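Local coordinates for protein TqaL (Neurospora crassa, PDB 7EEH) that belongs to the 2OG-Fe dioxygenase family of the cupin clan and holds an iron(III) ion in a beta-sheet fold, at residues R277-K282 with D293-H298; F83-R88 with D157-T162; A53-L58 with H239-L244; T193-S198 with R269-F274. The protein carries 1 engineered substitution. All blocks are in the same frame, centred on the assembly; numbering follows the deposited sequence.

Contact 1: residues R277-K282 with D293-H298; sequences RRPVKK and DSFRPH
Two parts of the connection between strand 267-277 and strand 304-306 meet here at the protein surface, where the end of one strand runs on into irregular chain. The centre of the contact is Asp293, whose carboxylate is gripped end-on by the guanidinium of Arg277. The two side chains reach for each other tip to tip: NH2 of Arg277 gives a bond of 2.9 Å to OD1 of Asp293, on the syn lone pair, while NH1 of Arg277 meets OD2 of Asp293, also at 2.9 Å, from above the carboxylate plane. Both oxygens lie close to the plane of the guanidinium, yet the two flat groups are turned 31° against each other. Arg277 starts from the crowded chi1 position (60°), then extends from CG to NE; its NH1 is shared with the carbonyl O of Arg278, which helps to fix the rotation of the group. OD2 of Asp293 takes a second donor, the backbone N of Val280, at 2.8 Å and nearly along the C-O axis. A water bridges O of Val280 (3.0 Å) and N of Asp293 (2.8 Å), linking the two backbones indirectly. Beside this polar cluster, CB of Pro279 lies at the ring edge of Phe295, 3.8 Å from its CZ, with the two side chains crossing at about a right angle. Val160 of strand 158-170 touches both Asp293 and Phe295. The arrangement is a bidentate Arg-Asp salt bridge with an added backbone N-H, closing the loop that follows the end of strand 267-277 at the protein surface.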
loop_
_atom_site.group_PDB
_atom_site.type_symbol
_atom_site.label_atom_id
_atom_site.label_comp_id
_atom_site.label_asym_id
_atom_site.label_seq_id
_atom_site.Cartn_x
_atom_site.Cartn_y
_atom_site.Cartn_z
ATOM N N ARG B 277 -12.879 13.021 27.264
ATOM C CA ARG B 277 -12.938 12.255 28.508
ATOM C C ARG B 277 -14.263 11.513 28.617
ATOM O O ARG B 277 -15.237 11.833 27.929
ATOM C CB ARG B 277 -12.752 13.152 29.731
ATOM C CG ARG B 277 -13.832 14.256 29.867
ATOM C CD ARG B 277 -13.827 14.855 31.275
ATOM N NE ARG B 277 -14.703 16.027 31.400
ATOM C CZ ARG B 277 -16.035 15.969 31.430
ATOM N NH1 ARG B 277 -16.665 14.800 31.351
ATOM N NH2 ARG B 277 -16.748 17.079 31.555
ATOM N N ARG B 278 -14.280 10.492 29.484
ATOM C CA ARG B 278 -15.534 9.863 29.877
ATOM C C ARG B 278 -16.362 10.862 30.696
ATOM O O ARG B 278 -15.815 11.798 31.284
ATOM C CB ARG B 278 -15.271 8.587 30.685
ATOM C CG ARG B 278 -14.531 7.475 29.901
ATOM C CD ARG B 278 -15.382 6.964 28.759
ATOM N NE ARG B 278 -15.128 5.571 28.376
ATOM C CZ ARG B 278 -15.702 4.989 27.319
ATOM N NH1 ARG B 278 -16.542 5.685 26.552
ATOM N NH2 ARG B 278 -15.442 3.721 27.010
ATOM N N PRO B 279 -17.684 10.692 30.735
ATOM C CA PRO B 279 -18.528 11.644 31.474
ATOM C C PRO B 279 -18.284 11.570 32.971
ATOM O O PRO B 279 -17.771 10.582 33.503
ATOM C CB PRO B 279 -19.958 11.212 31.132
ATOM C CG PRO B 279 -19.841 9.794 30.707
ATOM C CD PRO B 279 -18.481 9.641 30.076
ATOM N N VAL B 280 -18.677 12.647 33.656
ATOM C CA VAL B 280 -18.579 12.678 35.109
ATOM C C VAL B 280 -19.531 11.655 35.719
ATOM O O VAL B 280 -20.662 11.469 35.249
ATOM C CB VAL B 280 -18.866 14.094 35.632
ATOM C CG1 VAL B 280 -18.823 14.140 37.151
ATOM C CG2 VAL B 280 -17.858 15.084 35.051
ATOM N N LYS B 281 -19.077 10.996 36.789
ATOM C CA LYS B 281 -19.841 9.946 37.446
ATOM C C LYS B 281 -20.931 10.547 38.328
ATOM O O LYS B 281 -20.668 11.438 39.138
ATOM C CB LYS B 281 -18.908 9.068 38.289
ATOM C CG LYS B 281 -19.334 7.606 38.431
ATOM C CD LYS B 281 -18.506 6.879 39.505
ATOM C CE LYS B 281 -17.035 7.259 39.409
ATOM N NZ LYS B 281 -16.049 6.225 39.873
ATOM N N LYS B 282 -22.162 10.037 38.157
ATOM C CA LYS B 282 -23.309 10.414 38.989
ATOM C C LYS B 282 -23.031 10.250 40.468
ATOM O O LYS B 282 -23.540 11.039 41.290
ATOM C CB LYS B 282 -24.513 9.552 38.618
ATOM N N ASP B 293 -22.586 15.859 32.946
ATOM C CA ASP B 293 -22.519 16.294 31.563
ATOM C C ASP B 293 -23.876 16.142 30.899
ATOM O O ASP B 293 -24.532 15.103 31.036
ATOM C CB ASP B 293 -21.480 15.473 30.806
ATOM C CG ASP B 293 -20.107 15.644 31.371
ATOM O OD1 ASP B 293 -19.609 16.783 31.319
ATOM O OD2 ASP B 293 -19.538 14.655 31.876
ATOM N N SER B 294 -24.297 17.165 30.171
ATOM C CA SER B 294 -25.505 17.067 29.375
ATOM C C SER B 294 -25.151 16.482 28.017
ATOM O O SER B 294 -24.171 16.900 27.395
ATOM C CB SER B 294 -26.157 18.439 29.203
ATOM O OG SER B 294 -26.861 18.505 27.978
ATOM N N PHE B 295 -25.948 15.523 27.552
ATOM C CA PHE B 295 -25.764 14.951 26.227
ATOM C C PHE B 295 -26.867 15.363 25.258
ATOM O O PHE B 295 -27.023 14.749 24.197
ATOM C CB PHE B 295 -25.641 13.433 26.317
ATOM C CG PHE B 295 -24.329 12.979 26.899
ATOM C CD1 PHE B 295 -23.177 12.965 26.118
ATOM C CD2 PHE B 295 -24.239 12.607 28.229
ATOM C CE1 PHE B 295 -21.963 12.564 26.650
ATOM C CE2 PHE B 295 -23.026 12.200 28.778
ATOM C CZ PHE B 295 -21.888 12.178 27.986
ATOM N N ARG B 296 -27.612 16.409 25.588
ATOM C CA ARG B 296 -28.584 16.947 24.651
ATOM C C ARG B 296 -27.865 17.464 23.407
ATOM O O ARG B 296 -26.895 18.225 23.525
ATOM C CB ARG B 296 -29.392 18.065 25.308
ATOM C CG ARG B 296 -30.145 17.581 26.544
ATOM C CD ARG B 296 -31.060 18.649 27.128
ATOM N NE ARG B 296 -31.931 19.231 26.113
ATOM C CZ ARG B 296 -33.017 18.639 25.621
ATOM N NH1 ARG B 296 -33.378 17.433 26.050
ATOM N NH2 ARG B 296 -33.745 19.260 24.699
ATOM N N PRO B 297 -28.281 17.063 22.215
ATOM C CA PRO B 297 -27.658 17.602 21.007
ATOM C C PRO B 297 -27.989 19.078 20.841
ATOM O O PRO B 297 -28.933 19.611 21.435
ATOM C CB PRO B 297 -28.261 16.756 19.881
ATOM C CG PRO B 297 -29.499 16.167 20.464
ATOM C CD PRO B 297 -29.257 16.005 21.922
ATOM N N HIS B 298 -27.167 19.749 20.042
ATOM C CA HIS B 298 -27.327 21.183 19.855
ATOM C C HIS B 298 -28.535 21.436 18.970
ATOM O O HIS B 298 -28.668 20.836 17.900
ATOM C CB HIS B 298 -26.066 21.783 19.233
ATOM C CG HIS B 298 -25.895 23.247 19.493
ATOM N ND1 HIS B 298 -26.781 24.194 19.026
ATOM C CD2 HIS B 298 -24.924 23.927 20.146
ATOM C CE1 HIS B 298 -26.368 25.396 19.393
ATOM N NE2 HIS B 298 -25.245 25.260 20.074
HETATM O O HOH W 1 -22.213 13.075 33.174
#

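Contact 2: residues F83-R88 with D157-T162; sequences FDFSTR and DKWVCT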
loop_
_atom_site.group_PDB
_atom_site.type_symbol
_atom_site.label_atom_id
_atom_site.label_comp_id
_atom_site.label_asym_id
_atom_site.label_seq_id
_atom_site.Cartn_x
_atom_site.Cartn_y
_atom_site.Cartn_z
ATOM N N PHE B 83 -18.555 11.583 21.354
ATOM C CA PHE B 83 -18.252 10.326 20.681
ATOM C C PHE B 83 -19.227 9.284 21.227
ATOM O O PHE B 83 -19.131 8.889 22.391
ATOM C CB PHE B 83 -16.800 9.921 20.919
ATOM C CG PHE B 83 -15.789 10.737 20.143
ATOM C CD1 PHE B 83 -15.680 10.613 18.771
ATOM C CD2 PHE B 83 -14.928 11.600 20.801
ATOM C CE1 PHE B 83 -14.728 11.339 18.067
ATOM C CE2 PHE B 83 -13.981 12.333 20.108
ATOM C CZ PHE B 83 -13.883 12.204 18.737
ATOM N N ASP B 84 -20.192 8.874 20.409
ATOM C CA ASP B 84 -21.251 7.955 20.816
ATOM C C ASP B 84 -20.951 6.592 20.205
ATOM O O ASP B 84 -21.098 6.402 18.991
ATOM C CB ASP B 84 -22.616 8.475 20.364
ATOM C CG ASP B 84 -23.773 7.696 20.972
ATOM O OD1 ASP B 84 -23.595 6.499 21.271
ATOM O OD2 ASP B 84 -24.859 8.291 21.156
ATOM N N PHE B 85 -20.543 5.646 21.033
ATOM C CA PHE B 85 -20.146 4.346 20.517
ATOM C C PHE B 85 -21.288 3.338 20.499
ATOM O O PHE B 85 -21.062 2.178 20.150
ATOM C CB PHE B 85 -18.946 3.825 21.298
ATOM C CG PHE B 85 -17.657 4.440 20.849
ATOM C CD1 PHE B 85 -17.115 4.103 19.618
ATOM C CD2 PHE B 85 -17.023 5.398 21.614
ATOM C CE1 PHE B 85 -15.943 4.684 19.181
ATOM C CE2 PHE B 85 -15.851 5.991 21.176
ATOM C CZ PHE B 85 -15.310 5.629 19.965
ATOM N N SER B 86 -22.506 3.761 20.840
ATOM C CA SER B 86 -23.699 2.974 20.556
ATOM C C SER B 86 -24.245 3.293 19.173
ATOM O O SER B 86 -24.529 2.390 18.389
ATOM C CB SER B 86 -24.779 3.231 21.607
ATOM O OG SER B 86 -24.261 3.042 22.902
ATOM N N THR B 87 -24.395 4.577 18.866
ATOM C CA THR B 87 -24.753 4.993 17.519
ATOM C C THR B 87 -23.558 5.008 16.578
ATOM O O THR B 87 -23.750 5.198 15.374
ATOM C CB THR B 87 -25.403 6.379 17.547
ATOM O OG1 THR B 87 -24.425 7.356 17.918
ATOM C CG2 THR B 87 -26.555 6.413 18.556
ATOM N N ARG B 88 -22.350 4.799 17.094
ATOM C CA ARG B 88 -21.120 4.821 16.305
ATOM C C ARG B 88 -21.036 6.080 15.441
ATOM O O ARG B 88 -20.843 6.028 14.222
ATOM C CB ARG B 88 -20.994 3.553 15.465
ATOM C CG ARG B 88 -20.388 2.403 16.240
ATOM C CD ARG B 88 -20.830 1.062 15.693
ATOM N NE ARG B 88 -20.082 0.675 14.498
ATOM C CZ ARG B 88 -18.954 -0.031 14.513
ATOM N NH1 ARG B 88 -18.422 -0.429 15.665
ATOM N NH2 ARG B 88 -18.355 -0.342 13.370
ATOM N N ASP B 157 -20.817 4.391 27.308
ATOM C CA ASP B 157 -20.507 4.218 25.897
ATOM C C ASP B 157 -20.355 5.550 25.160
ATOM O O ASP B 157 -20.305 5.565 23.925
ATOM C CB ASP B 157 -21.595 3.382 25.227
ATOM C CG ASP B 157 -22.987 3.983 25.401
ATOM O OD1 ASP B 157 -23.126 5.101 25.947
ATOM O OD2 ASP B 157 -23.962 3.329 24.984
ATOM N N LYS B 158 -20.311 6.661 25.887
ATOM C CA LYS B 158 -20.237 8.002 25.325
ATOM C C LYS B 158 -19.028 8.722 25.899
ATOM O O LYS B 158 -18.730 8.586 27.088
ATOM C CB LYS B 158 -21.497 8.823 25.648
ATOM C CG LYS B 158 -22.734 8.448 24.849
ATOM C CD LYS B 158 -24.012 8.697 25.647
ATOM C CE LYS B 158 -25.237 8.059 24.980
ATOM N NZ LYS B 158 -25.031 6.606 24.639
ATOM N N TRP B 159 -18.329 9.481 25.055
ATOM C CA TRP B 159 -17.290 10.392 25.507
ATOM C C TRP B 159 -17.725 11.824 25.234
ATOM O O TRP B 159 -18.437 12.095 24.268
ATOM C CB TRP B 159 -15.945 10.173 24.796
ATOM C CG TRP B 159 -15.352 8.788 24.789
ATOM C CD1 TRP B 159 -15.795 7.717 24.089
ATOM C CD2 TRP B 159 -14.158 8.361 25.465
ATOM N NE1 TRP B 159 -14.979 6.633 24.305
ATOM C CE2 TRP B 159 -13.967 7.001 25.148
ATOM C CE3 TRP B 159 -13.247 8.992 26.327
ATOM C CZ2 TRP B 159 -12.907 6.257 25.651
ATOM C CZ3 TRP B 159 -12.185 8.253 26.829
ATOM C CH2 TRP B 159 -12.031 6.893 26.495
ATOM N N VAL B 160 -17.271 12.735 26.083
ATOM C CA VAL B 160 -17.417 14.168 25.862
ATOM C C VAL B 160 -16.110 14.671 25.284
ATOM O O VAL B 160 -15.043 14.435 25.862
ATOM C CB VAL B 160 -17.739 14.917 27.165
ATOM C CG1 VAL B 160 -17.931 16.417 26.878
ATOM C CG2 VAL B 160 -18.947 14.317 27.841
ATOM N N CYS B 161 -16.185 15.364 24.154
ATOM C CA CYS B 161 -15.013 15.968 23.541
ATOM C C CYS B 161 -15.241 17.472 23.497
ATOM O O CYS B 161 -16.109 17.951 22.752
ATOM C CB CYS B 161 -14.763 15.409 22.147
ATOM S SG CYS B 161 -13.406 16.256 21.286
ATOM N N THR B 162 -14.489 18.210 24.306
ATOM C CA THR B 162 -14.535 19.663 24.269
ATOM C C THR B 162 -13.453 20.153 23.313
ATOM O O THR B 162 -12.265 19.894 23.525
ATOM C CB THR B 162 -14.345 20.276 25.658
ATOM O OG1 THR B 162 -15.206 19.616 26.584
ATOM C CG2 THR B 162 -14.728 21.750 25.628
#
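Phe83 and Trp159 project from one face of an antiparallel pair of strand ends, Asp84 and Lys158 from the other. Phe83 and Trp159 form the hydrogen-bonded pair: N of Trp159 binds O of Phe83 at 2.8 Å, and the return bond, from N of Phe83 to O of Trp159, is more bent (134° at the hydrogen). Their CB atoms meet, and from there the Phe83 ring swings toward Cys161, whose CB lies 3.8 Å from its CE2; the sulfur stands obliquely to this ring. The indole leans the other way. Its CD1 and NE1 meet the ring of Phe85 rim to rim, CE2 of Phe85 lying 3.3 Å from NE1 of Trp159, with the planes 76° apart and neither ring over the other's face. Phe85 is positioned by its own backbone, since its N donates to O of Asp157 nearly along the C=O axis at 2.9 Å. On the opposite face Asp84 and Lys158 lie side by side and point the same way. Their ion pair is long, 3.7 Å from OD1 of Asp84 to NZ of Lys158; a bend at chi4 brings this ammonium to OD1 of Asp157, 2.8 Å away. At the strand end OD1 of Asp84 also accepts from N of Ser86, an Asx turn, widened to an Asx motif by N of Thr87, while its OD2 is paired with Arg91. Strand 267-277 flanks strand 158-170 on the side away from strand 74-84, its Thr276 touching Phe83, Trp159 and Cys161; His142 stacks on Phe85, and Arg278 makes a cation-pi contact with Trp159.

Contact 3: residues A53-L58 with H239-L244; sequences ADLDAL and HFLDTL
Apolar packing carries this buried meeting of helix 52-58 with the turn that leads into strand 243-247. Leu55 and Leu58, one helical turn apart, both reach Leu241: CD2 of Leu55 touches its CD1 at 3.7 Å, and CD2 of Leu58 approaches its CD2 at 4.2 Å, each leucine crossing Leu241 at about a right angle. Phe240 comes in beside them with CG anti to the backbone N (chi1 177°), which sends the ring tip to the helix. CB of Leu58 lies at the edge of this ring, 4.3 Å from CZ of Phe240, while CG of Leu241 sits over the centre of one ring face. Both neighbours belong to a type II beta turn, residues 239 to 242, closed by a 2.8 Å bond from N of Asp242 to O of His239. No hydrogen bond crosses between the segments; O of Leu55 comes 3.3 Å from CZ of Phe240. Within the turn, OD2 of Asp242 accepts from N of His239 at 2.9 Å; just after it, OG1 of Thr243 donates to O of Leu241. Helix 38-48 covers Leu241 through Met41, Val42 and Leu45, and Ala129 of helix 128-141 touches both Leu55 and Leu58.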
loop_
_atom_site.group_PDB
_atom_site.type_symbol
_atom_site.label_atom_id
_atom_site.label_comp_id
_atom_site.label_asym_id
_atom_site.label_seq_id
_atom_site.Cartn_x
_atom_site.Cartn_y
_atom_site.Cartn_z
ATOM N N ALA B 53 -10.794 21.275 -0.867
ATOM C CA ALA B 53 -11.306 22.614 -0.606
ATOM C C ALA B 53 -11.448 22.856 0.892
ATOM O O ALA B 53 -11.092 23.931 1.389
ATOM C CB ALA B 53 -12.640 22.809 -1.325
ATOM N N ASP B 54 -11.942 21.860 1.632
ATOM C CA ASP B 54 -12.097 22.027 3.073
ATOM C C ASP B 54 -10.757 22.039 3.797
ATOM O O ASP B 54 -10.614 22.733 4.809
ATOM C CB ASP B 54 -13.001 20.937 3.628
ATOM C CG ASP B 54 -14.469 21.270 3.437
ATOM O OD1 ASP B 54 -14.765 22.444 3.132
ATOM O OD2 ASP B 54 -15.314 20.375 3.580
ATOM N N LEU B 55 -9.774 21.264 3.318
ATOM C CA LEU B 55 -8.437 21.374 3.887
ATOM C C LEU B 55 -7.884 22.784 3.704
ATOM O O LEU B 55 -7.261 23.337 4.618
ATOM C CB LEU B 55 -7.503 20.336 3.259
ATOM C CG LEU B 55 -7.752 18.876 3.661
ATOM C CD1 LEU B 55 -7.235 17.960 2.579
ATOM C CD2 LEU B 55 -7.105 18.563 4.991
ATOM N N ASP B 56 -8.103 23.384 2.529
ATOM C CA ASP B 56 -7.731 24.784 2.330
ATOM C C ASP B 56 -8.482 25.690 3.298
ATOM O O ASP B 56 -7.886 26.547 3.957
ATOM C CB ASP B 56 -8.034 25.219 0.895
ATOM C CG ASP B 56 -7.041 24.692 -0.095
ATOM O OD1 ASP B 56 -5.909 24.357 0.309
ATOM O OD2 ASP B 56 -7.398 24.611 -1.289
ATOM N N ALA B 57 -9.800 25.528 3.374
ATOM C CA ALA B 57 -10.613 26.408 4.208
ATOM C C ALA B 57 -10.281 26.273 5.686
ATOM O O ALA B 57 -10.527 27.208 6.459
ATOM C CB ALA B 57 -12.097 26.122 3.985
ATOM N N LEU B 58 -9.733 25.131 6.099
ATOM C CA LEU B 58 -9.305 24.966 7.481
ATOM C C LEU B 58 -8.176 25.921 7.846
ATOM O O LEU B 58 -7.999 26.241 9.024
ATOM C CB LEU B 58 -8.883 23.506 7.708
ATOM C CG LEU B 58 -9.108 22.864 9.068
ATOM C CD1 LEU B 58 -10.535 23.049 9.526
ATOM C CD2 LEU B 58 -8.712 21.360 9.018
ATOM N N HIS B 239 3.932 22.663 10.841
ATOM C CA HIS B 239 3.356 22.580 9.512
ATOM C C HIS B 239 1.902 22.156 9.614
ATOM O O HIS B 239 1.520 21.382 10.503
ATOM C CB HIS B 239 4.137 21.588 8.629
ATOM C CG HIS B 239 5.602 21.894 8.523
ATOM N ND1 HIS B 239 6.578 21.060 9.029
ATOM C CD2 HIS B 239 6.257 22.948 7.978
ATOM C CE1 HIS B 239 7.769 21.582 8.792
ATOM N NE2 HIS B 239 7.602 22.729 8.160
ATOM N N PHE B 240 1.103 22.681 8.685
ATOM C CA PHE B 240 -0.328 22.435 8.606
ATOM C C PHE B 240 -0.670 20.983 8.918
ATOM O O PHE B 240 -0.234 20.065 8.219
ATOM C CB PHE B 240 -0.831 22.800 7.199
ATOM C CG PHE B 240 -2.284 22.515 6.986
ATOM C CD1 PHE B 240 -3.238 23.086 7.813
ATOM C CD2 PHE B 240 -2.700 21.689 5.955
ATOM C CE1 PHE B 240 -4.582 22.828 7.637
ATOM C CE2 PHE B 240 -4.049 21.427 5.750
ATOM C CZ PHE B 240 -4.999 21.999 6.600
ATOM N N LEU B 241 -1.439 20.785 9.986
ATOM C CA LEU B 241 -2.026 19.525 10.452
ATOM C C LEU B 241 -1.043 18.652 11.226
ATOM O O LEU B 241 -1.397 17.511 11.527
ATOM C CB LEU B 241 -2.637 18.688 9.318
ATOM C CG LEU B 241 -3.859 19.301 8.617
ATOM C CD1 LEU B 241 -4.328 18.415 7.470
ATOM C CD2 LEU B 241 -4.988 19.529 9.617
ATOM N N ASP B 242 0.165 19.130 11.540
ATOM C CA ASP B 242 0.938 18.534 12.623
ATOM C C ASP B 242 0.022 18.263 13.817
ATOM O O ASP B 242 -0.697 19.161 14.270
ATOM C CB ASP B 242 2.073 19.468 13.046
ATOM C CG ASP B 242 3.304 19.396 12.113
ATOM O OD1 ASP B 242 3.339 18.567 11.172
ATOM O OD2 ASP B 242 4.248 20.174 12.353
ATOM N N THR B 243 0.053 17.029 14.324
ATOM C CA THR B 243 -0.903 16.570 15.332
ATOM C C THR B 243 -0.201 15.768 16.420
ATOM O O THR B 243 0.499 14.790 16.130
ATOM C CB THR B 243 -2.015 15.712 14.701
ATOM O OG1 THR B 243 -2.838 16.524 13.849
ATOM C CG2 THR B 243 -2.900 15.117 15.774
ATOM N N LEU B 244 -0.402 16.185 17.666
ATOM C CA LEU B 244 0.045 15.466 18.856
ATOM C C LEU B 244 -1.172 14.896 19.566
ATOM O O LEU B 244 -2.136 15.627 19.814
ATOM C CB LEU B 244 0.800 16.404 19.804
ATOM C CG LEU B 244 1.138 15.793 21.160
ATOM C CD1 LEU B 244 2.217 14.720 21.002
ATOM C CD2 LEU B 244 1.550 16.873 22.173
#

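Contact 4: residues T193-S198 with R269-F274; sequences TTYLGS and RDMLIF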
loop_
_atom_site.group_PDB
_atom_site.type_symbol
_atom_site.label_atom_id
_atom_site.label_comp_id
_atom_site.label_asym_id
_atom_site.label_seq_id
_atom_site.Cartn_x
_atom_site.Cartn_y
_atom_site.Cartn_z
ATOM N N THR B 193 -3.858 17.930 19.914
ATOM C CA THR B 193 -3.584 19.303 19.505
ATOM C C THR B 193 -3.098 19.287 18.067
ATOM O O THR B 193 -2.071 18.669 17.760
ATOM C CB THR B 193 -2.543 19.953 20.410
ATOM O OG1 THR B 193 -1.320 19.206 20.335
ATOM C CG2 THR B 193 -3.035 19.940 21.848
ATOM N N THR B 194 -3.832 19.966 17.195
ATOM C CA THR B 194 -3.592 19.946 15.764
ATOM C C THR B 194 -3.338 21.376 15.313
ATOM O O THR B 194 -4.098 22.282 15.656
ATOM C CB THR B 194 -4.787 19.334 15.033
ATOM O OG1 THR B 194 -4.869 17.935 15.354
ATOM C CG2 THR B 194 -4.674 19.502 13.521
ATOM N N TYR B 195 -2.251 21.570 14.578
ATOM C CA TYR B 195 -1.788 22.882 14.161
ATOM C C TYR B 195 -2.439 23.274 12.844
ATOM O O TYR B 195 -2.423 22.503 11.879
ATOM C CB TYR B 195 -0.271 22.840 14.032
ATOM C CG TYR B 195 0.416 23.999 13.378
ATOM C CD1 TYR B 195 0.541 24.073 11.992
ATOM C CD2 TYR B 195 1.019 24.984 14.147
ATOM C CE1 TYR B 195 1.218 25.128 11.390
ATOM C CE2 TYR B 195 1.694 26.040 13.557
ATOM C CZ TYR B 195 1.790 26.105 12.184
ATOM O OH TYR B 195 2.474 27.149 11.607
ATOM N N LEU B 196 -3.011 24.470 12.803
ATOM C CA LEU B 196 -3.635 24.964 11.585
ATOM C C LEU B 196 -2.780 25.972 10.831
ATOM O O LEU B 196 -2.865 26.032 9.600
ATOM C CB LEU B 196 -4.989 25.611 11.900
ATOM C CG LEU B 196 -6.063 24.667 12.437
ATOM C CD1 LEU B 196 -7.378 25.448 12.656
ATOM C CD2 LEU B 196 -6.227 23.489 11.461
ATOM N N GLY B 197 -1.994 26.774 11.534
ATOM C CA GLY B 197 -1.163 27.778 10.898
ATOM C C GLY B 197 -0.561 28.681 11.954
ATOM O O GLY B 197 -0.827 28.540 13.151
ATOM N N SER B 198 0.257 29.622 11.484
ATOM C CA SER B 198 0.865 30.622 12.355
ATOM C C SER B 198 1.345 31.813 11.526
ATOM O O SER B 198 1.352 31.774 10.295
ATOM C CB SER B 198 2.023 30.032 13.140
ATOM O OG SER B 198 3.137 29.807 12.295
ATOM N N ARG B 269 -0.598 31.916 16.569
ATOM C CA ARG B 269 -0.529 30.464 16.381
ATOM C C ARG B 269 -1.945 29.922 16.453
ATOM O O ARG B 269 -2.633 30.147 17.453
ATOM C CB ARG B 269 0.339 29.813 17.458
ATOM C CG ARG B 269 0.586 28.306 17.303
ATOM C CD ARG B 269 1.588 27.895 18.360
ATOM N NE ARG B 269 1.803 26.457 18.478
ATOM C CZ ARG B 269 1.244 25.668 19.390
ATOM N NH1 ARG B 269 0.379 26.151 20.282
ATOM N NH2 ARG B 269 1.562 24.378 19.408
ATOM N N ASP B 270 -2.382 29.213 15.415
ATOM C CA ASP B 270 -3.751 28.706 15.327
ATOM C C ASP B 270 -3.765 27.197 15.572
ATOM O O ASP B 270 -3.098 26.448 14.852
ATOM C CB ASP B 270 -4.361 29.022 13.966
ATOM C CG ASP B 270 -4.323 30.513 13.637
ATOM O OD1 ASP B 270 -4.258 31.327 14.578
ATOM O OD2 ASP B 270 -4.342 30.855 12.441
HETATM N N MSE B 271 -4.549 26.762 16.560
HETATM C CA MSE B 271 -4.642 25.352 16.964
HETATM C C MSE B 271 -6.087 24.867 16.987
HETATM O O MSE B 271 -7.006 25.658 17.212
HETATM C CB MSE B 271 -4.065 25.138 18.372
HETATM C CG MSE B 271 -2.598 25.509 18.567
HETATM SE SE MSE B 271 -1.373 24.621 17.345
HETATM C CE MSE B 271 -1.451 22.874 18.280
ATOM N N LEU B 272 -6.286 23.569 16.785
ATOM C CA LEU B 272 -7.472 22.878 17.271
ATOM C C LEU B 272 -7.038 22.047 18.474
ATOM O O LEU B 272 -6.062 21.302 18.383
ATOM C CB LEU B 272 -8.083 21.990 16.184
ATOM C CG LEU B 272 -8.626 22.724 14.951
ATOM C CD1 LEU B 272 -8.980 21.735 13.857
ATOM C CD2 LEU B 272 -9.840 23.589 15.334
ATOM N N ILE B 273 -7.738 22.195 19.599
ATOM C CA ILE B 273 -7.398 21.488 20.832
ATOM C C ILE B 273 -8.608 20.652 21.235
ATOM O O ILE B 273 -9.673 21.202 21.550
ATOM C CB ILE B 273 -6.981 22.445 21.955
ATOM C CG1 ILE B 273 -5.807 23.312 21.499
ATOM C CG2 ILE B 273 -6.616 21.659 23.211
ATOM C CD1 ILE B 273 -5.508 24.458 22.410
ATOM N N PHE B 274 -8.449 19.325 21.209
ATOM C CA PHE B 274 -9.511 18.372 21.518
ATOM C C PHE B 274 -9.255 17.801 22.904
ATOM O O PHE B 274 -8.244 17.123 23.105
ATOM C CB PHE B 274 -9.559 17.208 20.510
ATOM C CG PHE B 274 -9.653 17.620 19.045
ATOM C CD1 PHE B 274 -8.561 18.138 18.379
ATOM C CD2 PHE B 274 -10.825 17.405 18.329
ATOM C CE1 PHE B 274 -8.632 18.491 17.036
ATOM C CE2 PHE B 274 -10.915 17.743 16.979
ATOM C CZ PHE B 274 -9.810 18.292 16.333
#
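Met271, present as selenomethionine, runs from its strand across the face it shares with Tyr195 and Thr193. Its CB lies 3.9 Å from O of Thr194. Bends at chi2 and chi3 then curl the chain back, so that SE rests 3.7 Å from CA of Tyr195 and, 5.2 Å from the centroid of its ring, makes an oblique Met-aromatic contact. The same SE sits over the centre of the Arg269 guanidinium. At the tip, CE reaches CB of Thr193, 3.8 Å away. Beneath this side chain the two strands run antiparallel, 156° between their directions, in the main sheet of this cupin-clan fold. N and O of Thr194 each bond to Leu272 almost straight, O of Thr194 taking N of Leu272 at 2.8 Å. A classic beta bulge follows: Leu196 and Gly197 both stand opposite Asp270, whose O accepts from N of Leu196 at 2.8 Å while its N donates to O of Gly197 at 2.8 Å. The carboxylate of Asp270 is paired with Arg167. On the far face CD1 of Leu196 packs 3.8 Å from CG of Leu272, and Leu133 of helix 128-141 covers Leu272, Thr194 and Phe274.

How the contacts relate
Contacts 2, 3 and 4 all reach the large antiparallel sheet, in which strands 243-247, 190-199, 267-277, 158-170 and 74-84 lie side by side in that order. Along the chain, contact 2 falls between the two segments of contact 3, contacts 3 and 4 interleave, and contact 1 comes last. Contacts 3 and 4, centres about 9 Å apart, are joined by probable backbone bonds from Leu241 and Leu244 to strand 190-199. Contacts 1 and 2, centres also about 9 Å apart, meet at the start of strand 158-170, where Val160 pairs with Arg277. The centres of contacts 1 and 3 are about 29 Å apart. Strand 267-277 runs from contact 4, where the side chain of Ile273 is about 7 Å from the iron, to contact 1.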